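Local coordinates for FACT complex subunit POB3 (Chaetomium thermophilum var. thermophilum, PDB 4KHB), which probably acts, as a subunit of the histone chaperone complex FACT, in reorganizing nucleosomes during transcription, replication and repair of DNA, at residues H[44-58]-H[64-78]. Numbering follows the deposited sequence.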
ATOM      1  N   LEU H  44      -9.312  17.932  11.595  1.00 19.70           N
ATOM      2  CA  LEU H  44      -7.961  17.778  12.129  1.00 24.05           C
ATOM      3  C   LEU H  44      -7.384  19.141  12.489  1.00 24.31           C
ATOM      4  O   LEU H  44      -7.216  20.001  11.621  1.00 22.87           O
ATOM      5  CB  LEU H  44      -7.060  17.070  11.114  1.00 23.74           C
ATOM      6  CG  LEU H  44      -5.574  16.912  11.453  1.00 21.53           C
ATOM      7  CD1 LEU H  44      -5.382  15.995  12.646  1.00 22.89           C
ATOM      8  CD2 LEU H  44      -4.806  16.388  10.251  1.00 21.30           C
ATOM      9  N   ASP H  45      -7.080  19.331  13.769  1.00 21.72           N
ATOM     10  CA  ASP H  45      -6.580  20.609  14.261  1.00 17.11           C
ATOM     11  C   ASP H  45      -5.114  20.794  13.879  1.00 24.74           C
ATOM     12  O   ASP H  45      -4.354  19.823  13.816  1.00 28.05           O
ATOM     13  CB  ASP H  45      -6.760  20.692  15.781  1.00 22.03           C
ATOM     14  CG  ASP H  45      -6.536  22.089  16.320  1.00 32.34           C
ATOM     15  OD1 ASP H  45      -7.483  22.906  16.266  1.00 39.23           O
ATOM     16  OD2 ASP H  45      -5.418  22.370  16.802  1.00 27.59           O
ATOM     17  N   VAL H  46      -4.734  22.042  13.610  1.00 20.26           N
ATOM     18  CA  VAL H  46      -3.376  22.389  13.194  1.00 19.79           C
ATOM     19  C   VAL H  46      -2.311  21.915  14.191  1.00 19.32           C
ATOM     20  O   VAL H  46      -1.177  21.606  13.816  1.00 17.91           O
ATOM     21  CB  VAL H  46      -3.255  23.918  12.939  1.00 24.92           C
ATOM     22  CG1 VAL H  46      -3.674  24.703  14.175  1.00 24.03           C
ATOM     23  CG2 VAL H  46      -1.847  24.300  12.507  1.00 17.94           C
ATOM     24  N   SER H  47      -2.697  21.834  15.460  1.00 17.35           N
ATOM     25  CA  SER H  47      -1.780  21.416  16.513  1.00 22.68           C
ATOM     26  C   SER H  47      -1.334  19.957  16.383  1.00 20.79           C
ATOM     27  O   SER H  47      -0.298  19.576  16.933  1.00 20.08           O
ATOM     28  CB  SER H  47      -2.406  21.681  17.885  1.00 25.11           C
ATOM     29  OG  SER H  47      -3.587  20.926  18.063  1.00 20.84           O
ATOM     30  N   ASN H  48      -2.103  19.143  15.662  1.00 18.02           N
ATOM     31  CA  ASN H  48      -1.709  17.754  15.417  1.00 17.56           C
ATOM     32  C   ASN H  48      -1.267  17.489  13.978  1.00 18.82           C
ATOM     33  O   ASN H  48      -1.368  16.361  13.493  1.00 17.03           O
ATOM     34  CB  ASN H  48      -2.829  16.781  15.803  1.00 15.64           C
ATOM     35  CG  ASN H  48      -2.307  15.391  16.151  1.00 14.85           C
ATOM     36  OD1 ASN H  48      -1.106  15.192  16.330  1.00 13.55           O
ATOM     37  ND2 ASN H  48      -3.213  14.429  16.250  1.00 13.58           N
ATOM     38  N   ILE H  49      -0.792  18.522  13.290  1.00 13.54           N
ATOM     39  CA  ILE H  49      -0.243  18.334  11.951  1.00 17.41           C
ATOM     40  C   ILE H  49       1.284  18.403  12.019  1.00 18.73           C
ATOM     41  O   ILE H  49       1.861  19.482  12.180  1.00 20.46           O
ATOM     42  CB  ILE H  49      -0.806  19.369  10.943  1.00 20.25           C
ATOM     43  CG1 ILE H  49      -2.317  19.178  10.775  1.00 22.89           C
ATOM     44  CG2 ILE H  49      -0.110  19.246   9.596  1.00 15.12           C
ATOM     45  CD1 ILE H  49      -2.969  20.153   9.808  1.00 20.59           C
ATOM     46  N   GLY H  50       1.926  17.244  11.907  1.00 21.58           N
ATOM     47  CA  GLY H  50       3.367  17.139  12.070  1.00 13.78           C
ATOM     48  C   GLY H  50       4.158  17.008  10.782  1.00 14.99           C
ATOM     49  O   GLY H  50       5.351  17.334  10.744  1.00 17.88           O
ATOM     50  N   GLY H  51       3.503  16.529   9.728  1.00 17.97           N
ATOM     51  CA  GLY H  51       4.174  16.330   8.455  1.00 15.11           C
ATOM     52  C   GLY H  51       3.236  15.926   7.333  1.00 15.34           C
ATOM     53  O   GLY H  51       2.084  15.560   7.577  1.00 11.34           O
ATOM     54  N   ALA H  52       3.730  15.986   6.099  1.00 14.68           N
ATOM     55  CA  ALA H  52       2.898  15.698   4.936  1.00 13.30           C
ATOM     56  C   ALA H  52       3.709  15.171   3.757  1.00 11.41           C
ATOM     57  O   ALA H  52       4.807  15.659   3.478  1.00 10.18           O
ATOM     58  CB  ALA H  52       2.119  16.938   4.527  1.00  9.68           C
ATOM     59  N   GLN H  53       3.153  14.187   3.056  1.00  8.94           N
ATOM     60  CA  GLN H  53       3.816  13.599   1.897  1.00 12.44           C
ATOM     61  C   GLN H  53       2.923  13.653   0.663  1.00 12.83           C
ATOM     62  O   GLN H  53       1.703  13.490   0.756  1.00 11.74           O
ATOM     63  CB  GLN H  53       4.227  12.147   2.178  1.00 10.35           C
ATOM     64  CG  GLN H  53       5.249  11.977   3.296  1.00 14.27           C
ATOM     65  CD  GLN H  53       5.513  10.517   3.619  1.00 18.90           C
ATOM     66  OE1 GLN H  53       4.915   9.620   3.022  1.00 21.83           O
ATOM     67  NE2 GLN H  53       6.411  10.271   4.565  1.00 23.27           N
ATOM     68  N   TRP H  54       3.542  13.876  -0.491  1.00  8.54           N
ATOM     69  CA  TRP H  54       2.825  13.959  -1.756  1.00  8.42           C
ATOM     70  C   TRP H  54       3.297  12.835  -2.674  1.00 12.70           C
ATOM     71  O   TRP H  54       4.498  12.703  -2.926  1.00 14.82           O
ATOM     72  CB  TRP H  54       3.109  15.320  -2.387  1.00 10.26           C
ATOM     73  CG  TRP H  54       2.694  15.475  -3.811  1.00 12.41           C
ATOM     74  CD1 TRP H  54       3.480  15.327  -4.918  1.00 16.09           C
ATOM     75  CD2 TRP H  54       1.398  15.849  -4.287  1.00 11.95           C
ATOM     76  NE1 TRP H  54       2.747  15.571  -6.054  1.00 15.47           N
ATOM     77  CE2 TRP H  54       1.465  15.895  -5.693  1.00 15.97           C
ATOM     78  CE3 TRP H  54       0.187  16.145  -3.660  1.00 10.05           C
ATOM     79  CZ2 TRP H  54       0.360  16.223  -6.481  1.00 16.08           C
ATOM     80  CZ3 TRP H  54      -0.905  16.468  -4.442  1.00 11.49           C
ATOM     81  CH2 TRP H  54      -0.812  16.510  -5.834  1.00 11.42           C
ATOM     82  N   SER H  55       2.359  12.033  -3.176  1.00  9.65           N
ATOM     83  CA  SER H  55       2.699  10.928  -4.072  1.00 13.99           C
ATOM     84  C   SER H  55       1.513  10.450  -4.907  1.00 15.43           C
ATOM     85  O   SER H  55       0.359  10.788  -4.628  1.00 12.38           O
ATOM     86  CB  SER H  55       3.278   9.750  -3.279  1.00 13.63           C
ATOM     87  OG  SER H  55       2.285   9.140  -2.472  1.00 15.26           O
ATOM     88  N   ARG H  56       1.805   9.660  -5.935  1.00 17.77           N
ATOM     89  CA  ARG H  56       0.767   9.131  -6.812  1.00 23.30           C
ATOM     90  C   ARG H  56       0.166   7.850  -6.244  1.00 20.51           C
ATOM     91  O   ARG H  56       0.888   6.957  -5.801  1.00 21.81           O
ATOM     92  CB  ARG H  56       1.331   8.871  -8.211  1.00 25.03           C
ATOM     93  CG  ARG H  56       0.313   8.322  -9.198  1.00 28.64           C
ATOM     94  CD  ARG H  56      -0.165   9.400 -10.156  1.00 38.79           C
ATOM     95  NE  ARG H  56      -0.917   8.842 -11.276  1.00 49.38           N
ATOM     96  CZ  ARG H  56      -0.527   8.911 -12.545  1.00 54.38           C
ATOM     97  NH1 ARG H  56       0.611   9.514 -12.860  1.00 46.02           N
ATOM     98  NH2 ARG H  56      -1.274   8.374 -13.501  1.00 50.92           N
ATOM     99  N   ALA H  57      -1.161   7.767  -6.258  1.00 15.72           N
ATOM    100  CA  ALA H  57      -1.860   6.596  -5.743  1.00 16.79           C
ATOM    101  C   ALA H  57      -3.052   6.292  -6.645  1.00 17.38           C
ATOM    102  O   ALA H  57      -3.234   6.925  -7.684  1.00 16.01           O
ATOM    103  CB  ALA H  57      -2.508   6.912  -4.403  1.00 15.26           C
ATOM    104  N   ALA H  58      -3.860   5.317  -6.239  1.00 14.40           N
ATOM    105  CA  ALA H  58      -4.919   4.773  -7.081  1.00 20.48           C
ATOM    106  C   ALA H  58      -5.842   5.876  -7.589  1.00 25.13           C
ATOM    107  O   ALA H  58      -6.436   6.613  -6.803  1.00 26.55           O
ATOM    108  CB  ALA H  58      -5.714   3.722  -6.321  1.00 20.00           C
ATOM    109  N   LYS H  64      -0.592  12.627   2.198  1.00 13.01           N
ATOM    110  CA  LYS H  64      -0.584  11.829   3.417  1.00 11.27           C
ATOM    111  C   LYS H  64      -0.178  12.717   4.578  1.00  9.77           C
ATOM    112  O   LYS H  64       0.929  13.261   4.590  1.00 11.77           O
ATOM    113  CB  LYS H  64       0.382  10.647   3.283  1.00 14.02           C
ATOM    114  CG  LYS H  64       0.362   9.678   4.454  1.00 18.86           C
ATOM    115  CD  LYS H  64       1.627   8.834   4.481  1.00 17.02           C
ATOM    116  CE  LYS H  64       1.638   7.829   3.342  1.00 24.30           C
ATOM    117  NZ  LYS H  64       2.305   6.554   3.722  1.00 27.81           N
ATOM    118  N   ILE H  65      -1.066  12.864   5.556  1.00 11.19           N
ATOM    119  CA  ILE H  65      -0.780  13.725   6.697  1.00 15.72           C
ATOM    120  C   ILE H  65      -0.339  12.919   7.909  1.00 11.84           C
ATOM    121  O   ILE H  65      -1.030  11.993   8.348  1.00 12.84           O
ATOM    122  CB  ILE H  65      -1.987  14.616   7.068  1.00 17.90           C
ATOM    123  CG1 ILE H  65      -2.313  15.575   5.920  1.00 13.79           C
ATOM    124  CG2 ILE H  65      -1.688  15.429   8.316  1.00 11.25           C
ATOM    125  CD1 ILE H  65      -3.604  16.355   6.107  1.00 15.25           C
ATOM    126  N   LEU H  66       0.825  13.287   8.434  1.00 12.59           N
ATOM    127  CA  LEU H  66       1.402  12.640   9.600  1.00 12.88           C
ATOM    128  C   LEU H  66       1.085  13.468  10.839  1.00 15.33           C
ATOM    129  O   LEU H  66       1.478  14.634  10.934  1.00 14.93           O
ATOM    130  CB  LEU H  66       2.915  12.501   9.409  1.00 18.83           C
ATOM    131  CG  LEU H  66       3.309  11.929   8.044  1.00 21.92           C
ATOM    132  CD1 LEU H  66       4.780  12.155   7.733  1.00 21.14           C
ATOM    133  CD2 LEU H  66       2.970  10.451   7.977  1.00 21.64           C
ATOM    134  N   GLN H  67       0.366  12.863  11.779  1.00 12.02           N
ATOM    135  CA  GLN H  67      -0.018  13.531  13.021  1.00 19.25           C
ATOM    136  C   GLN H  67       1.172  13.656  13.977  1.00 19.82           C
ATOM    137  O   GLN H  67       2.143  12.904  13.859  1.00 20.80           O
ATOM    138  CB  GLN H  67      -1.177  12.779  13.688  1.00 14.83           C
ATOM    139  CG  GLN H  67      -2.510  12.869  12.935  1.00 19.65           C
ATOM    140  CD  GLN H  67      -3.570  11.941  13.502  1.00 25.17           C
ATOM    141  OE1 GLN H  67      -3.377  11.326  14.550  1.00 37.11           O
ATOM    142  NE2 GLN H  67      -4.691  11.825  12.801  1.00 25.22           N
ATOM    143  N   ARG H  68       1.105  14.609  14.905  1.00 21.09           N
ATOM    144  CA  ARG H  68       2.130  14.736  15.941  1.00 17.75           C
ATOM    145  C   ARG H  68       2.029  13.526  16.854  1.00 13.47           C
ATOM    146  O   ARG H  68       3.038  12.973  17.288  1.00 16.48           O
ATOM    147  CB  ARG H  68       1.933  16.009  16.764  1.00 17.03           C
ATOM    148  CG  ARG H  68       2.012  17.317  15.993  1.00 20.59           C
ATOM    149  CD  ARG H  68       2.901  18.306  16.725  1.00 24.84           C
ATOM    150  NE  ARG H  68       3.059  19.566  16.005  1.00 39.25           N
ATOM    151  CZ  ARG H  68       4.223  20.044  15.581  1.00 49.98           C
ATOM    152  NH1 ARG H  68       5.340  19.364  15.802  1.00 51.53           N
ATOM    153  NH2 ARG H  68       4.271  21.201  14.936  1.00 34.69           N
ATOM    154  N   THR H  69       0.795  13.131  17.150  1.00 10.84           N
ATOM    155  CA  THR H  69       0.521  11.833  17.757  1.00 17.32           C
ATOM    156  C   THR H  69       0.653  10.789  16.655  1.00 23.09           C
ATOM    157  O   THR H  69       0.775  11.141  15.484  1.00 24.74           O
ATOM    158  CB  THR H  69      -0.898  11.781  18.365  1.00 13.40           C
ATOM    159  OG1 THR H  69      -1.879  11.946  17.331  1.00 19.43           O
ATOM    160  CG2 THR H  69      -1.074  12.889  19.397  1.00 14.41           C
ATOM    161  N   SER H  70       0.622   9.507  17.003  1.00 22.13           N
ATOM    162  CA  SER H  70       0.850   8.484  15.985  1.00 20.39           C
ATOM    163  C   SER H  70      -0.403   8.280  15.135  1.00 14.94           C
ATOM    164  O   SER H  70      -1.459   7.904  15.654  1.00 23.54           O
ATOM    165  CB  SER H  70       1.291   7.165  16.624  1.00 19.08           C
ATOM    166  OG  SER H  70       1.704   6.235  15.639  1.00 18.38           O
ATOM    167  N   GLY H  71      -0.288   8.536  13.833  1.00 13.75           N
ATOM    168  CA  GLY H  71      -1.409   8.346  12.925  1.00 18.48           C
ATOM    169  C   GLY H  71      -1.196   8.926  11.536  1.00 19.73           C
ATOM    170  O   GLY H  71      -0.422   9.871  11.362  1.00 20.26           O
ATOM    171  N   VAL H  72      -1.889   8.362  10.548  1.00 16.97           N
ATOM    172  CA  VAL H  72      -1.843   8.879   9.180  1.00 21.45           C
ATOM    173  C   VAL H  72      -3.230   9.209   8.622  1.00 17.47           C
ATOM    174  O   VAL H  72      -4.184   8.449   8.808  1.00 17.27           O
ATOM    175  CB  VAL H  72      -1.105   7.916   8.210  1.00 22.05           C
ATOM    176  CG1 VAL H  72       0.384   7.912   8.489  1.00 30.70           C
ATOM    177  CG2 VAL H  72      -1.670   6.510   8.314  1.00 19.79           C
ATOM    178  N   ILE H  73      -3.333  10.351   7.948  1.00 16.84           N
ATOM    179  CA  ILE H  73      -4.564  10.733   7.263  1.00 15.49           C
ATOM    180  C   ILE H  73      -4.283  10.740   5.765  1.00 12.31           C
ATOM    181  O   ILE H  73      -3.407  11.471   5.294  1.00  9.55           O
ATOM    182  CB  ILE H  73      -5.051  12.128   7.703  1.00 16.08           C
ATOM    183  CG1 ILE H  73      -5.283  12.152   9.215  1.00 22.98           C
ATOM    184  CG2 ILE H  73      -6.339  12.501   6.973  1.00 14.22           C
ATOM    185  CD1 ILE H  73      -6.343  11.166   9.684  1.00 18.79           C
ATOM    186  N   GLN H  74      -5.016   9.915   5.022  1.00 13.07           N
ATOM    187  CA  GLN H  74      -4.806   9.792   3.586  1.00 14.10           C
ATOM    188  C   GLN H  74      -5.877  10.504   2.765  1.00  9.94           C
ATOM    189  O   GLN H  74      -7.062  10.170   2.842  1.00 10.37           O
ATOM    190  CB  GLN H  74      -4.719   8.312   3.192  1.00 11.26           C
ATOM    191  CG  GLN H  74      -3.427   7.629   3.624  1.00 19.46           C
ATOM    192  CD  GLN H  74      -3.488   6.121   3.500  1.00 23.48           C
ATOM    193  OE1 GLN H  74      -3.641   5.407   4.493  1.00 19.96           O
ATOM    194  NE2 GLN H  74      -3.384   5.626   2.272  1.00 17.58           N
ATOM    195  N   LEU H  75      -5.442  11.491   1.987  1.00 15.02           N
ATOM    196  CA  LEU H  75      -6.321  12.209   1.075  1.00 12.84           C
ATOM    197  C   LEU H  75      -5.835  12.055  -0.366  1.00 16.00           C
ATOM    198  O   LEU H  75      -4.843  12.685  -0.754  1.00 15.00           O
ATOM    199  CB  LEU H  75      -6.351  13.693   1.448  1.00 12.73           C
ATOM    200  CG  LEU H  75      -6.769  14.068   2.870  1.00 15.95           C
ATOM    201  CD1 LEU H  75      -6.293  15.469   3.212  1.00 13.99           C
ATOM    202  CD2 LEU H  75      -8.270  13.976   3.033  1.00 16.82           C
ATOM    203  N   ASP H  76      -6.518  11.231  -1.160  1.00 14.79           N
ATOM    204  CA  ASP H  76      -6.149  11.090  -2.570  1.00 18.49           C
ATOM    205  C   ASP H  76      -7.290  11.537  -3.487  1.00 17.10           C
ATOM    206  O   ASP H  76      -8.446  11.614  -3.067  1.00 16.03           O
ATOM    207  CB  ASP H  76      -5.654   9.672  -2.910  1.00 23.27           C
ATOM    208  CG  ASP H  76      -6.710   8.603  -2.704  1.00 32.96           C
ATOM    209  OD1 ASP H  76      -7.807   8.918  -2.198  1.00 43.24           O
ATOM    210  OD2 ASP H  76      -6.438   7.433  -3.053  1.00 42.06           O
ATOM    211  N   GLY H  77      -6.952  11.821  -4.742  1.00 17.95           N
ATOM    212  CA  GLY H  77      -7.915  12.314  -5.709  1.00 16.07           C
ATOM    213  C   GLY H  77      -7.535  13.704  -6.178  1.00 17.21           C
ATOM    214  O   GLY H  77      -8.239  14.318  -6.984  1.00 16.32           O
ATOM    215  N   PHE H  78      -6.405  14.201  -5.685  1.00 15.46           N
ATOM    216  CA  PHE H  78      -5.900  15.494  -6.123  1.00 16.30           C
ATOM    217  C   PHE H  78      -5.377  15.393  -7.549  1.00 19.51           C
ATOM    218  O   PHE H  78      -4.999  14.312  -8.010  1.00 14.52           O
ATOM    219  CB  PHE H  78      -4.783  15.984  -5.201  1.00 10.77           C
ATOM    220  CG  PHE H  78      -5.241  16.335  -3.815  1.00 15.39           C
ATOM    221  CD1 PHE H  78      -5.793  17.581  -3.546  1.00 12.44           C
ATOM    222  CD2 PHE H  78      -5.088  15.431  -2.774  1.00 13.14           C
ATOM    223  CE1 PHE H  78      -6.207  17.912  -2.266  1.00 15.14           C
ATOM    224  CE2 PHE H  78      -5.496  15.755  -1.490  1.00 12.31           C
ATOM    225  CZ  PHE H  78      -6.057  16.996  -1.235  1.00 13.04           C
TER
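The side-chain oxygen of Asn48 is gripped by the turn that follows strand 61-66. Thr69 N donates to Asn48 OD1 at 2.9 Å, nearly straight (165°) and in the carbonyl plane on a lone pair, while Arg68 N makes a short but strongly bent, weak bond to the same oxygen. At the other end of the amide, Asn48 ND2 donates to Thr69 OG1 at 3.0 Å, and the hydroxyl lies close to the amide plane. CG of Asn48 stands anti to the backbone N (chi1 -155°), which carries the amide out to the turn; bonded at both ends, the group has its flip state defined. Alongside, the Arg68 chain runs past Ser47, with CG 3.4 Å from Ser47 O, and the guanidinium sets one face over the carbonyl of Ile49.

Next to this turn, strands 51-56 and 61-66 pair antiparallel. Gly50 and Gly51 both face Leu66 in a classic beta bulge: Leu66 O takes a 2.8 Å bond from Gly50 N and a weaker one from Gly51 N, and Leu66 N returns a bond to Gly51 O. Gln53 and Lys64 form the next hydrogen-bonded pair, their side chains running side by side, with Gln53 OE1 3.7 Å from Lys64 CD; the ammonium itself reaches a salt bridge with Glu119. On the opposite face, Leu44 CD2 meets Ile65 CG2 tip to tip at 3.8 Å, and Trp54 CZ3 lies 4.0 Å from Phe78 CB. Helix 83-92 covers this apolar side, Phe90 touching Ala52 and Ile65, and Leu86 touching Trp54 and Phe78.

In this N-terminal PH-like domain, the oriented amide of Asn48 thus ties the approach to strand 51-56 to the turn between strands 61-66 and 72-78, continuing the link past the bulge, where regular pairing stops.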